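Local coordinates for protein LRA-12 (Uncultured bacterium, PDB 5AEB) that hydrolyses beta-lactam antibiotics, carbapenems among them, as a class B3 metallo-beta-lactamase with two zinc ions in its active site, at residues 19-24 / 232-237; 23-28 / 241-246; 35-40 / 226-231; 79-84 / 166-171. All blocks are in the same frame, centred on the assembly; numbering follows the deposited sequence.

In the fold
Interactions 3 and 4 lie deepest in the alpha-beta/beta-alpha fold and each carries a zinc ligand, His-227 in one and Gln-84 in the other; a single water bonds to both metals. They touch through Ser-226 and Thr-83. Interaction 4 joins the two beta sheets by apolar packing and one backbone bond, whereas interaction 3 pairs loops through several polar bonds. Interaction 1 is buried but farther out, adjoins interaction 3 through His-234 and Tyr-36, and is built from aromatic rings. Interaction 2 is the most peripheral, partly buried, and relies on a charged guanidinium over a ring. Interactions 1 and 2 share Pro-23 and Phe-24 and a bound sulfate.

Interaction 1: residues 19-24 / 232-237; sequences KPYRPF and SMHSKH. With SO4 (sulfate ion), chain E.
The ring of His-237 lies almost flat on Phe-24, planes 11° apart and centroids 3.6 Å from each other, its CE1 over the rim of the phenyl ring. In its own plane the imidazole is held at both nitrogens: His-237 ND1 is hydrogen-bonded to Tyr-21 OH at 3.1 Å, and either could be the donor, while His-237 NE2 donates to O1 of a sulfate, probably from the crystallisation liquor, at 2.8 Å. Met-233 bends at its last torsion (chi3 91°), which puts SD at the edge of Phe-24, 3.8 Å from CZ, a Met-aromatic contact, and CE over a face of Tyr-21. His-234 meets Tyr-21 in an offset edge-to-face pair, its edge toward the tyrosine face, and its NE2 is fixed by the carbonyl of Tyr-36. The loop leading into strand 24-27 thus packs on the short helix 233-236. NE2 carries a proton; the nearby sulfate could favour a cationic ring, in which ND1 would donate, whereas in the neutral ring it would accept from Tyr-21 OH.

Interaction 2: residues 23-28 / 241-246; sequences PFRIAG and DGYNPK. With SO4 (sulfate ion), chain E; SO4 (sulfate ion), chain F.
Tyr-243 is clamped between two partners. CD of Pro-245 sits over the centre of one face, 3.6 Å above the plane, and the guanidinium of Arg-25 covers the opposite face in a stacked cation-pi contact, with CZ 3.9 Å from the ring centroid and the planes only 12° apart. The extended arginine chain, with CG anti to the backbone N (chi1 -169°), runs across the ring so that CD and NE pass over CE1. At the phenol tip the bond is nearly straight: Gly-28 N donates to Tyr-243 OH at 2.8 Å, with an angle of 173°, and the hydroxyl is also bonded to Asp-174. Arg-25 NE then turns back to the carbonyl of its own segment, meeting Gly-28 O at 2.8 Å in the guanidinium plane and on a lone pair, which fixes how the flat group is rotated. Nearby, Ala-27 CB meets Pro-245 CB, and Pro-245 CA approaches Ile-26 O in a CA-H...O contact.

The outer side is looser. Arg-25 NH1 holds O4 of a sulfate, probably from the crystallisation liquor, at 2.7 Å, while NH2 reaches the same ion only through weak bonds. Gly-242 N is bound by a second sulfate. The loop packs against the outermost strand of the N-terminal sheet, which carries a classic beta bulge at Ile-26 and Ala-27, where the two face one residue of strand 30-32.

Interaction 3: residues 35-40 / 226-231; sequences TYDLAC and SHASQF. With ZN (zinc ion), chain C.
Asp-37 grips the 226-231 loop with both carboxylate oxygens. Asp-37 OD2 accepts from His-227 ND1 at 2.8 Å; the bond lies close to the imidazole plane, but the nitrogen stands above the plane of the carboxylate, the two flat groups being turned 42° apart. Asp-37 OD1 is met nearly along its C-O axis by Ser-229 N at 3.0 Å. With CG anti to its own backbone N (chi1 -162°), the aspartate reaches across to the loop. On the far side of the imidazole, His-227 NE2 binds zinc at 2.0 Å, and Asp-88, His-89 and two waters complete that site.

Backbone bonds flank this pair. Ala-228 N donates to Asp-37 O at 2.9 Å and Ala-39 N to Ser-226 O at 3.0 Å, making a single beta bridge of Leu-38 with His-227. Within their own segments, Leu-38 N is tied to Thr-35 OG1 in an ST motif, and His-227 N to Gln-230 OE1.

Packing closes the remainder. Leu-38 runs alongside His-227 and brings CD2 to 3.4 Å from its CE1, Ala-228 CB rests on Tyr-36 O, and the methyl of Ala-39 lies against the carbonyl of Ser-226. Asp-37 is thus a second-shell residue that orients a zinc ligand: its carboxylate accepts the ND1-H hydrogen bond, which leaves NE2 to the metal and would probably make the imidazole more electron-rich.

Interaction 4: residues 79-84 / 166-171; sequences ILLTTQ and CSFLFD. With ZN (zinc ion), chain D.
Phe-168, its CG anti to the carbonyl carbon (chi1 -55°), and Leu-81, turned the same way about its own first bond, cross obliquely between the two sheets of the metallo-beta-lactamase fold, one on strand 166-173 and the other at the end of strand 77-81. Leu-81 CD1 stands over one face of the phenyl ring, 4.1 Å from its centroid, and its CB touches CZ. Thr-83 brings CG2 to the ring edge, 3.9 Å from Phe-168 CE2, because that methyl is also anti to its carbonyl carbon. Met-155 of strand 151-157 packs against both Phe-168 and Cys-166.

The loop after strand 77-81 is pinned by its backbone: Cys-166 N donates to Thr-83 O at 2.9 Å, from above the carbonyl plane. Thr-83 OG1 bonds Ser-226, and Asn-53 holds Thr-82 OG1 and Thr-83 N. These ties lie just before the metal ligand Gln-84, whose OE1 meets zinc at 1.8 Å, with His-86, His-161 and a water completing the site.

Interaction 1: residues 19-24 / 232-237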
loop_
_atom_site.group_PDB
_atom_site.type_symbol
_atom_site.label_atom_id
_atom_site.label_comp_id
_atom_site.label_asym_id
_atom_site.label_seq_id
_atom_site.Cartn_x
_atom_site.Cartn_y
_atom_site.Cartn_z
ATOM N N LYS A 19 14.637 -4.818 7.066
ATOM C CA LYS A 19 14.987 -4.320 8.395
ATOM C C LYS A 19 13.755 -4.136 9.322
ATOM O O LYS A 19 12.846 -3.398 8.987
ATOM C CB LYS A 19 15.764 -3.015 8.231
ATOM C CG LYS A 19 16.306 -2.412 9.517
ATOM C CD LYS A 19 17.380 -1.397 9.194
ATOM C CE LYS A 19 18.042 -0.880 10.471
ATOM N NZ LYS A 19 17.238 0.209 11.089
ATOM N N PRO A 20 13.712 -4.820 10.481
ATOM C CA PRO A 20 12.548 -4.630 11.381
ATOM C C PRO A 20 12.430 -3.216 11.939
ATOM O O PRO A 20 13.436 -2.530 12.132
ATOM C CB PRO A 20 12.812 -5.613 12.539
ATOM C CG PRO A 20 14.260 -6.014 12.411
ATOM C CD PRO A 20 14.585 -5.925 10.942
ATOM N N TYR A 21 11.203 -2.796 12.205
ATOM C CA TYR A 21 10.942 -1.475 12.727
ATOM C C TYR A 21 9.849 -1.592 13.775
ATOM O O TYR A 21 8.899 -2.352 13.609
ATOM C CB TYR A 21 10.498 -0.523 11.610
ATOM C CG TYR A 21 10.309 0.888 12.100
ATOM C CD1 TYR A 21 11.406 1.731 12.270
ATOM C CD2 TYR A 21 9.037 1.374 12.433
ATOM C CE1 TYR A 21 11.246 3.017 12.733
ATOM C CE2 TYR A 21 8.869 2.672 12.904
ATOM C CZ TYR A 21 9.981 3.482 13.047
ATOM O OH TYR A 21 9.849 4.757 13.514
ATOM N N ARG A 22 9.972 -0.824 14.846
ATOM C CA ARG A 22 9.039 -0.905 15.937
ATOM C C ARG A 22 7.664 -0.369 15.506
ATOM O O ARG A 22 7.567 0.781 15.061
ATOM C CB ARG A 22 9.581 -0.109 17.118
ATOM C CG ARG A 22 8.786 -0.303 18.377
ATOM C CD ARG A 22 9.356 0.526 19.512
ATOM N NE ARG A 22 8.546 0.299 20.691
ATOM C CZ ARG A 22 8.141 1.248 21.525
ATOM N NH1 ARG A 22 8.475 2.518 21.309
ATOM N NH2 ARG A 22 7.401 0.919 22.579
ATOM N N PRO A 23 6.606 -1.206 15.631
ATOM C CA PRO A 23 5.253 -0.815 15.194
ATOM C C PRO A 23 4.701 0.316 16.071
ATOM O O PRO A 23 5.071 0.421 17.242
ATOM C CB PRO A 23 4.437 -2.101 15.378
ATOM C CG PRO A 23 5.144 -2.845 16.472
ATOM C CD PRO A 23 6.615 -2.535 16.278
ATOM N N PHE A 24 3.880 1.184 15.487
ATOM C CA PHE A 24 3.315 2.339 16.193
ATOM C C PHE A 24 1.955 2.755 15.676
ATOM O O PHE A 24 1.576 2.452 14.529
ATOM C CB PHE A 24 4.279 3.546 16.173
ATOM C CG PHE A 24 4.467 4.188 14.817
ATOM C CD1 PHE A 24 5.335 3.628 13.869
ATOM C CD2 PHE A 24 3.836 5.397 14.507
ATOM C CE1 PHE A 24 5.529 4.233 12.621
ATOM C CE2 PHE A 24 4.008 5.993 13.261
ATOM C CZ PHE A 24 4.862 5.418 12.314
ATOM N N SER A 232 8.421 10.372 4.003
ATOM C CA SER A 232 9.440 10.751 5.012
ATOM C C SER A 232 9.056 10.289 6.416
ATOM O O SER A 232 9.137 11.071 7.361
ATOM C CB SER A 232 9.602 12.265 5.068
ATOM O OG SER A 232 10.144 12.747 3.874
ATOM N N MET A 233 8.603 9.044 6.566
ATOM C CA MET A 233 8.078 8.611 7.863
ATOM C C MET A 233 9.099 8.762 9.013
ATOM O O MET A 233 8.745 9.149 10.122
ATOM C CB MET A 233 7.562 7.179 7.797
ATOM C CG MET A 233 6.924 6.723 9.103
ATOM S SD MET A 233 6.596 4.961 8.984
ATOM C CE MET A 233 8.101 4.254 9.643
ATOM N N HIS A 234 10.358 8.483 8.710
ATOM C CA HIS A 234 11.415 8.564 9.692
ATOM C C HIS A 234 11.838 9.944 10.104
ATOM O O HIS A 234 12.545 10.076 11.094
ATOM C CB HIS A 234 12.587 7.722 9.248
ATOM C CG HIS A 234 12.211 6.304 9.038
ATOM N ND1 HIS A 234 11.829 5.507 10.051
ATOM C CD2 HIS A 234 12.077 5.567 7.882
ATOM C CE1 HIS A 234 11.529 4.302 9.574
ATOM N NE2 HIS A 234 11.680 4.339 8.243
ATOM N N SER A 235 11.393 10.967 9.374
ATOM C CA SER A 235 11.478 12.370 9.826
ATOM C C SER A 235 10.302 12.769 10.703
ATOM O O SER A 235 10.383 13.705 11.466
ATOM C CB SER A 235 11.512 13.318 8.633
ATOM O OG SER A 235 12.643 13.031 7.834
ATOM N N LYS A 236 9.189 12.077 10.577
ATOM C CA LYS A 236 7.978 12.486 11.262
ATOM C C LYS A 236 7.807 11.720 12.568
ATOM O O LYS A 236 7.099 12.161 13.452
ATOM C CB LYS A 236 6.784 12.270 10.335
ATOM C CG LYS A 236 6.824 13.180 9.115
ATOM C CD LYS A 236 5.888 12.706 8.008
ATOM C CE LYS A 236 5.785 13.752 6.892
ATOM N NZ LYS A 236 4.934 13.251 5.755
ATOM N N HIS A 237 8.472 10.574 12.683
ATOM C CA HIS A 237 8.313 9.709 13.841
ATOM C C HIS A 237 9.548 8.912 14.132
ATOM O O HIS A 237 10.109 8.288 13.233
ATOM C CB HIS A 237 7.126 8.777 13.636
ATOM C CG HIS A 237 6.958 7.749 14.722
ATOM N ND1 HIS A 237 7.643 6.593 14.736
ATOM C CD2 HIS A 237 6.139 7.729 15.837
ATOM C CE1 HIS A 237 7.282 5.872 15.811
ATOM N NE2 HIS A 237 6.363 6.568 16.483
HETATM S S SO4 E . 5.776 5.025 19.854
HETATM O O1 SO4 E . 5.345 6.231 19.093
HETATM O O2 SO4 E . 7.009 4.447 19.240
HETATM O O3 SO4 E . 4.661 4.041 19.845
HETATM O O4 SO4 E . 6.026 5.409 21.269
#

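Interaction 2: residues 23-28 / 241-246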
loop_
_atom_site.group_PDB
_atom_site.type_symbol
_atom_site.label_atom_id
_atom_site.label_comp_id
_atom_site.label_asym_id
_atom_site.label_seq_id
_atom_site.Cartn_x
_atom_site.Cartn_y
_atom_site.Cartn_z
ATOM N N PRO A 23 6.606 -1.206 15.631
ATOM C CA PRO A 23 5.253 -0.815 15.194
ATOM C C PRO A 23 4.701 0.316 16.071
ATOM O O PRO A 23 5.071 0.421 17.242
ATOM C CB PRO A 23 4.437 -2.101 15.378
ATOM C CG PRO A 23 5.144 -2.845 16.472
ATOM C CD PRO A 23 6.615 -2.535 16.278
ATOM N N PHE A 24 3.880 1.184 15.487
ATOM C CA PHE A 24 3.315 2.339 16.193
ATOM C C PHE A 24 1.955 2.755 15.676
ATOM O O PHE A 24 1.576 2.452 14.529
ATOM C CB PHE A 24 4.279 3.546 16.173
ATOM C CG PHE A 24 4.467 4.188 14.817
ATOM C CD1 PHE A 24 5.335 3.628 13.869
ATOM C CD2 PHE A 24 3.836 5.397 14.507
ATOM C CE1 PHE A 24 5.529 4.233 12.621
ATOM C CE2 PHE A 24 4.008 5.993 13.261
ATOM C CZ PHE A 24 4.862 5.418 12.314
ATOM N N ARG A 25 1.244 3.471 16.533
ATOM C CA ARG A 25 -0.009 4.105 16.198
ATOM C C ARG A 25 0.278 5.451 15.490
ATOM O O ARG A 25 0.973 6.314 16.012
ATOM C CB ARG A 25 -0.797 4.322 17.498
ATOM C CG ARG A 25 -2.250 4.733 17.342
ATOM C CD ARG A 25 -2.877 4.959 18.724
ATOM N NE ARG A 25 -4.266 5.397 18.576
ATOM C CZ ARG A 25 -4.952 6.125 19.467
ATOM N NH1 ARG A 25 -4.380 6.519 20.597
ATOM N NH2 ARG A 25 -6.221 6.472 19.210
ATOM N N ILE A 26 -0.260 5.591 14.282
ATOM C CA ILE A 26 -0.179 6.809 13.532
ATOM C C ILE A 26 -1.311 7.751 13.985
ATOM O O ILE A 26 -1.051 8.888 14.380
ATOM C CB ILE A 26 -0.276 6.518 12.005
ATOM C CG1 ILE A 26 0.903 5.619 11.556
ATOM C CG2 ILE A 26 -0.321 7.810 11.202
ATOM C CD1 ILE A 26 0.557 4.718 10.381
ATOM N N ALA A 27 -2.556 7.271 13.923
ATOM C CA ALA A 27 -3.728 8.129 14.154
ATOM C C ALA A 27 -4.988 7.281 14.344
ATOM O O ALA A 27 -5.243 6.393 13.558
ATOM C CB ALA A 27 -3.909 9.094 12.987
ATOM N N GLY A 28 -5.759 7.539 15.397
ATOM C CA GLY A 28 -6.995 6.795 15.620
ATOM C C GLY A 28 -6.728 5.293 15.672
ATOM O O GLY A 28 -5.841 4.842 16.389
ATOM N N ASP A 241 8.267 8.068 20.326
ATOM C CA ASP A 241 7.634 9.391 20.277
ATOM C C ASP A 241 6.332 9.418 21.059
ATOM O O ASP A 241 5.952 10.450 21.621
ATOM C CB ASP A 241 7.313 9.817 18.832
ATOM C CG ASP A 241 8.518 10.367 18.085
ATOM O OD1 ASP A 241 9.634 10.357 18.628
ATOM O OD2 ASP A 241 8.336 10.798 16.927
ATOM N N GLY A 242 5.636 8.290 21.080
ATOM C CA GLY A 242 4.274 8.279 21.583
ATOM C C GLY A 242 3.323 8.791 20.520
ATOM O O GLY A 242 3.739 9.135 19.406
ATOM N N TYR A 243 2.043 8.839 20.871
ATOM C CA TYR A 243 0.968 9.238 19.969
ATOM C C TYR A 243 1.054 10.707 19.506
ATOM O O TYR A 243 1.027 11.621 20.318
ATOM C CB TYR A 243 -0.369 8.965 20.652
ATOM C CG TYR A 243 -1.562 9.096 19.749
ATOM C CD1 TYR A 243 -1.662 8.328 18.602
ATOM C CD2 TYR A 243 -2.605 9.978 20.058
ATOM C CE1 TYR A 243 -2.756 8.432 17.774
ATOM C CE2 TYR A 243 -3.707 10.097 19.229
ATOM C CZ TYR A 243 -3.771 9.311 18.088
ATOM O OH TYR A 243 -4.839 9.387 17.251
ATOM N N ASN A 244 1.161 10.921 18.196
ATOM C CA ASN A 244 1.167 12.268 17.639
ATOM C C ASN A 244 0.708 12.333 16.186
ATOM O O ASN A 244 1.550 12.451 15.293
ATOM C CB ASN A 244 2.558 12.896 17.730
ATOM C CG ASN A 244 2.533 14.410 17.502
ATOM O OD1 ASN A 244 1.486 15.064 17.627
ATOM N ND2 ASN A 244 3.695 14.973 17.181
ATOM N N PRO A 245 -0.621 12.293 15.952
ATOM C CA PRO A 245 -1.202 12.367 14.593
ATOM C C PRO A 245 -0.729 13.589 13.795
ATOM O O PRO A 245 -0.620 13.542 12.546
ATOM C CB PRO A 245 -2.708 12.491 14.841
ATOM C CG PRO A 245 -2.936 12.154 16.269
ATOM C CD PRO A 245 -1.645 12.213 17.016
ATOM N N LYS A 246 -0.447 14.684 14.497
ATOM C CA LYS A 246 -0.137 15.939 13.796
ATOM C C LYS A 246 1.182 15.919 13.004
ATOM O O LYS A 246 1.300 16.612 11.982
ATOM C CB LYS A 246 -0.279 17.146 14.732
ATOM C CG LYS A 246 -1.747 17.345 15.137
ATOM C CD LYS A 246 -1.914 18.330 16.267
ATOM C CE LYS A 246 -3.361 18.402 16.713
ATOM N NZ LYS A 246 -3.485 19.495 17.737
HETATM S S SO4 E . 5.776 5.025 19.854
HETATM O O1 SO4 E . 5.345 6.231 19.093
HETATM O O2 SO4 E . 7.009 4.447 19.240
HETATM O O3 SO4 E . 4.661 4.041 19.845
HETATM O O4 SO4 E . 6.026 5.409 21.269
HETATM S S SO4 F . -6.959 8.249 22.562
HETATM O O1 SO4 F . -7.725 9.489 22.832
HETATM O O2 SO4 F . -7.917 7.224 22.054
HETATM O O3 SO4 F . -6.287 7.788 23.805
HETATM O O4 SO4 F . -5.886 8.553 21.581
#

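Interaction 3: residues 35-40 / 226-231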
loop_
_atom_site.group_PDB
_atom_site.type_symbol
_atom_site.label_atom_id
_atom_site.label_comp_id
_atom_site.label_asym_id
_atom_site.label_seq_id
_atom_site.Cartn_x
_atom_site.Cartn_y
_atom_site.Cartn_z
ATOM N N THR A 35 8.010 -2.860 7.733
ATOM C CA THR A 35 9.437 -2.859 7.949
ATOM C C THR A 35 9.933 -1.427 7.963
ATOM O O THR A 35 9.151 -0.484 7.967
ATOM C CB THR A 35 10.206 -3.694 6.895
ATOM O OG1 THR A 35 10.170 -3.057 5.607
ATOM C CG2 THR A 35 9.661 -5.101 6.833
ATOM N N TYR A 36 11.242 -1.266 7.996
ATOM C CA TYR A 36 11.812 0.050 8.063
ATOM C C TYR A 36 11.399 0.875 6.824
ATOM O O TYR A 36 11.139 2.069 6.972
ATOM C CB TYR A 36 13.332 -0.007 8.258
ATOM C CG TYR A 36 13.932 1.355 8.515
ATOM C CD1 TYR A 36 14.307 2.165 7.446
ATOM C CD2 TYR A 36 14.123 1.841 9.824
ATOM C CE1 TYR A 36 14.845 3.419 7.644
ATOM C CE2 TYR A 36 14.674 3.106 10.038
ATOM C CZ TYR A 36 15.026 3.891 8.939
ATOM O OH TYR A 36 15.558 5.151 9.075
ATOM N N ASP A 37 11.312 0.243 5.647
ATOM C CA ASP A 37 10.814 0.895 4.404
ATOM C C ASP A 37 9.535 0.317 3.744
ATOM O O ASP A 37 8.848 1.035 3.036
ATOM C CB ASP A 37 11.909 1.028 3.335
ATOM C CG ASP A 37 11.553 2.068 2.251
ATOM O OD1 ASP A 37 11.280 3.253 2.567
ATOM O OD2 ASP A 37 11.545 1.709 1.067
ATOM N N LEU A 38 9.212 -0.961 3.950
ATOM C CA LEU A 38 7.971 -1.505 3.359
ATOM C C LEU A 38 6.793 -1.290 4.295
ATOM O O LEU A 38 6.699 -1.891 5.355
ATOM C CB LEU A 38 8.127 -2.963 2.912
ATOM C CG LEU A 38 9.381 -3.180 2.053
ATOM C CD1 LEU A 38 9.495 -4.625 1.582
ATOM C CD2 LEU A 38 9.348 -2.235 0.853
ATOM N N ALA A 39 5.903 -0.396 3.896
ATOM C CA ALA A 39 4.857 0.104 4.789
ATOM C C ALA A 39 3.678 -0.834 4.775
ATOM O O ALA A 39 3.128 -1.165 3.711
ATOM C CB ALA A 39 4.434 1.500 4.381
ATOM N N CYS A 40 3.321 -1.296 5.966
ATOM C CA CYS A 40 2.148 -2.134 6.176
ATOM C C CYS A 40 1.354 -1.492 7.290
ATOM O O CYS A 40 1.931 -0.927 8.246
ATOM C CB CYS A 40 2.566 -3.534 6.598
ATOM S SG CYS A 40 3.733 -4.247 5.428
ATOM N N SER A 226 3.120 3.690 0.332
ATOM C CA SER A 226 3.530 2.300 0.289
ATOM C C SER A 226 4.973 2.075 0.795
ATOM O O SER A 226 5.295 1.004 1.284
ATOM C CB SER A 226 3.363 1.761 -1.126
ATOM O OG SER A 226 1.956 1.573 -1.402
ATOM N N HIS A 227 5.819 3.090 0.676
ATOM C CA HIS A 227 7.187 3.039 1.229
ATOM C C HIS A 227 7.344 4.124 2.263
ATOM O O HIS A 227 6.907 5.253 2.031
ATOM C CB HIS A 227 8.239 3.208 0.119
ATOM C CG HIS A 227 8.369 2.001 -0.785
ATOM N ND1 HIS A 227 9.364 1.093 -0.655
ATOM C CD2 HIS A 227 7.600 1.587 -1.866
ATOM C CE1 HIS A 227 9.183 0.103 -1.575
ATOM N NE2 HIS A 227 8.123 0.421 -2.326
ATOM N N ALA A 228 8.006 3.820 3.388
ATOM C CA ALA A 228 8.179 4.809 4.444
ATOM C C ALA A 228 8.868 6.058 3.888
ATOM O O ALA A 228 8.465 7.183 4.189
ATOM C CB ALA A 228 8.939 4.240 5.626
ATOM N N SER A 229 9.868 5.856 3.038
ATOM C CA SER A 229 10.638 6.965 2.533
ATOM C C SER A 229 9.750 7.918 1.734
ATOM O O SER A 229 10.003 9.111 1.748
ATOM C CB SER A 229 11.842 6.492 1.709
ATOM O OG SER A 229 11.408 5.730 0.590
ATOM N N GLN A 230 8.699 7.400 1.070
ATOM C CA GLN A 230 7.883 8.269 0.210
ATOM C C GLN A 230 7.063 9.320 0.944
ATOM O O GLN A 230 6.717 10.316 0.357
ATOM C CB GLN A 230 6.993 7.481 -0.744
ATOM C CG GLN A 230 7.765 6.555 -1.656
ATOM C CD GLN A 230 6.863 5.536 -2.350
ATOM O OE1 GLN A 230 5.871 5.004 -1.764
ATOM N NE2 GLN A 230 7.185 5.254 -3.585
ATOM N N PHE A 231 6.762 9.104 2.217
ATOM C CA PHE A 231 6.205 10.176 3.049
ATOM C C PHE A 231 7.130 10.621 4.163
ATOM O O PHE A 231 6.658 11.172 5.153
ATOM C CB PHE A 231 4.810 9.832 3.622
ATOM C CG PHE A 231 4.754 8.613 4.521
ATOM C CD1 PHE A 231 4.934 7.333 4.018
ATOM C CD2 PHE A 231 4.395 8.745 5.850
ATOM C CE1 PHE A 231 4.806 6.217 4.841
ATOM C CE2 PHE A 231 4.288 7.646 6.691
ATOM C CZ PHE A 231 4.484 6.372 6.183
HETATM ZN ZN ZN C . 7.120 -0.680 -3.705
HETATM O O HOH W 1 6.775 0.852 -4.750
HETATM O O HOH W 2 6.865 -1.296 -5.513
#

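Interaction 4: residues 79-84 / 166-171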
loop_
_atom_site.group_PDB
_atom_site.type_symbol
_atom_site.label_atom_id
_atom_site.label_comp_id
_atom_site.label_asym_id
_atom_site.label_seq_id
_atom_site.Cartn_x
_atom_site.Cartn_y
_atom_site.Cartn_z
ATOM N N ILE A 79 -9.874 -8.701 6.952
ATOM C CA ILE A 79 -9.708 -8.147 5.610
ATOM C C ILE A 79 -8.224 -7.857 5.334
ATOM O O ILE A 79 -7.493 -7.384 6.213
ATOM C CB ILE A 79 -10.578 -6.891 5.365
ATOM C CG1 ILE A 79 -12.068 -7.218 5.605
ATOM C CG2 ILE A 79 -10.335 -6.341 3.951
ATOM C CD1 ILE A 79 -13.030 -6.058 5.383
ATOM N N LEU A 80 -7.800 -8.240 4.133
ATOM C CA LEU A 80 -6.482 -7.963 3.580
ATOM C C LEU A 80 -6.645 -7.080 2.346
ATOM O O LEU A 80 -7.436 -7.396 1.436
ATOM C CB LEU A 80 -5.785 -9.286 3.174
ATOM C CG LEU A 80 -5.659 -10.344 4.284
ATOM C CD1 LEU A 80 -5.144 -11.657 3.724
ATOM C CD2 LEU A 80 -4.781 -9.841 5.435
ATOM N N LEU A 81 -5.889 -5.991 2.317
ATOM C CA LEU A 81 -5.835 -5.088 1.177
ATOM C C LEU A 81 -4.392 -4.877 0.693
ATOM O O LEU A 81 -3.442 -5.129 1.440
ATOM C CB LEU A 81 -6.452 -3.740 1.553
ATOM C CG LEU A 81 -7.886 -3.753 2.106
ATOM C CD1 LEU A 81 -8.260 -2.382 2.655
ATOM C CD2 LEU A 81 -8.854 -4.185 1.011
ATOM N N THR A 82 -4.243 -4.397 -0.542
ATOM C CA THR A 82 -2.952 -3.929 -1.012
ATOM C C THR A 82 -3.112 -2.690 -1.871
ATOM O O THR A 82 -4.127 -2.529 -2.536
ATOM C CB THR A 82 -2.139 -5.012 -1.791
ATOM O OG1 THR A 82 -0.827 -4.506 -2.156
ATOM C CG2 THR A 82 -2.875 -5.442 -3.091
ATOM N N THR A 83 -2.102 -1.827 -1.872
ATOM C CA THR A 83 -2.104 -0.664 -2.758
ATOM C C THR A 83 -1.540 -0.943 -4.167
ATOM O O THR A 83 -1.577 -0.055 -5.048
ATOM C CB THR A 83 -1.303 0.459 -2.112
ATOM O OG1 THR A 83 -0.011 -0.059 -1.751
ATOM C CG2 THR A 83 -2.045 0.945 -0.826
ATOM N N GLN A 84 -1.049 -2.164 -4.402
ATOM C CA GLN A 84 -0.056 -2.337 -5.437
ATOM C C GLN A 84 0.329 -3.805 -5.565
ATOM O O GLN A 84 0.901 -4.350 -4.617
ATOM C CB GLN A 84 1.233 -1.626 -4.902
ATOM C CG GLN A 84 1.947 -0.824 -5.887
ATOM C CD GLN A 84 3.351 -0.550 -5.457
ATOM O OE1 GLN A 84 4.278 -1.304 -5.847
ATOM N NE2 GLN A 84 3.550 0.562 -4.672
ATOM N N CYS A 166 -3.696 1.464 -6.274
ATOM C CA CYS A 166 -4.846 2.133 -5.667
ATOM C C CYS A 166 -4.492 2.728 -4.318
ATOM O O CYS A 166 -3.496 2.362 -3.698
ATOM C CB CYS A 166 -6.011 1.129 -5.504
ATOM S SG CYS A 166 -5.553 -0.271 -4.448
ATOM N N SER A 167 -5.325 3.653 -3.870
ATOM C CA SER A 167 -5.168 4.258 -2.567
ATOM C C SER A 167 -6.476 3.990 -1.785
ATOM O O SER A 167 -7.498 3.612 -2.386
ATOM C CB SER A 167 -4.944 5.758 -2.756
ATOM O OG SER A 167 -3.722 6.005 -3.444
ATOM N N PHE A 168 -6.428 4.206 -0.481
ATOM C CA PHE A 168 -7.577 4.087 0.383
ATOM C C PHE A 168 -7.741 5.366 1.187
ATOM O O PHE A 168 -6.799 5.885 1.776
ATOM C CB PHE A 168 -7.493 2.871 1.324
ATOM C CG PHE A 168 -7.271 1.582 0.608
ATOM C CD1 PHE A 168 -8.343 0.863 0.105
ATOM C CD2 PHE A 168 -5.982 1.117 0.386
ATOM C CE1 PHE A 168 -8.135 -0.330 -0.594
ATOM C CE2 PHE A 168 -5.762 -0.058 -0.294
ATOM C CZ PHE A 168 -6.843 -0.774 -0.805
ATOM N N LEU A 169 -8.962 5.863 1.171
ATOM C CA LEU A 169 -9.367 7.054 1.883
ATOM C C LEU A 169 -10.398 6.640 2.947
ATOM O O LEU A 169 -11.403 5.958 2.635
ATOM C CB LEU A 169 -10.001 8.019 0.878
ATOM C CG LEU A 169 -10.441 9.431 1.258
ATOM C CD1 LEU A 169 -9.199 10.243 1.624
ATOM C CD2 LEU A 169 -11.153 10.007 0.007
ATOM N N PHE A 170 -10.125 7.010 4.202
ATOM C CA PHE A 170 -11.023 6.683 5.319
ATOM C C PHE A 170 -10.837 7.610 6.509
ATOM O O PHE A 170 -9.745 8.166 6.715
ATOM C CB PHE A 170 -10.862 5.223 5.792
ATOM C CG PHE A 170 -9.586 4.965 6.532
ATOM C CD1 PHE A 170 -8.365 4.867 5.840
ATOM C CD2 PHE A 170 -9.588 4.823 7.925
ATOM C CE1 PHE A 170 -7.168 4.656 6.516
ATOM C CE2 PHE A 170 -8.393 4.579 8.608
ATOM C CZ PHE A 170 -7.186 4.505 7.915
ATOM N N ASP A 171 -11.920 7.755 7.276
ATOM C CA ASP A 171 -11.906 8.471 8.540
ATOM C C ASP A 171 -11.634 7.555 9.737
ATOM O O ASP A 171 -12.176 6.461 9.806
ATOM C CB ASP A 171 -13.244 9.182 8.733
ATOM C CG ASP A 171 -13.445 10.281 7.739
ATOM O OD1 ASP A 171 -12.445 10.945 7.395
ATOM O OD2 ASP A 171 -14.584 10.506 7.298
HETATM ZN ZN ZN D . 5.690 -1.165 -6.970
HETATM O O HOH W 2 6.865 -1.296 -5.513
#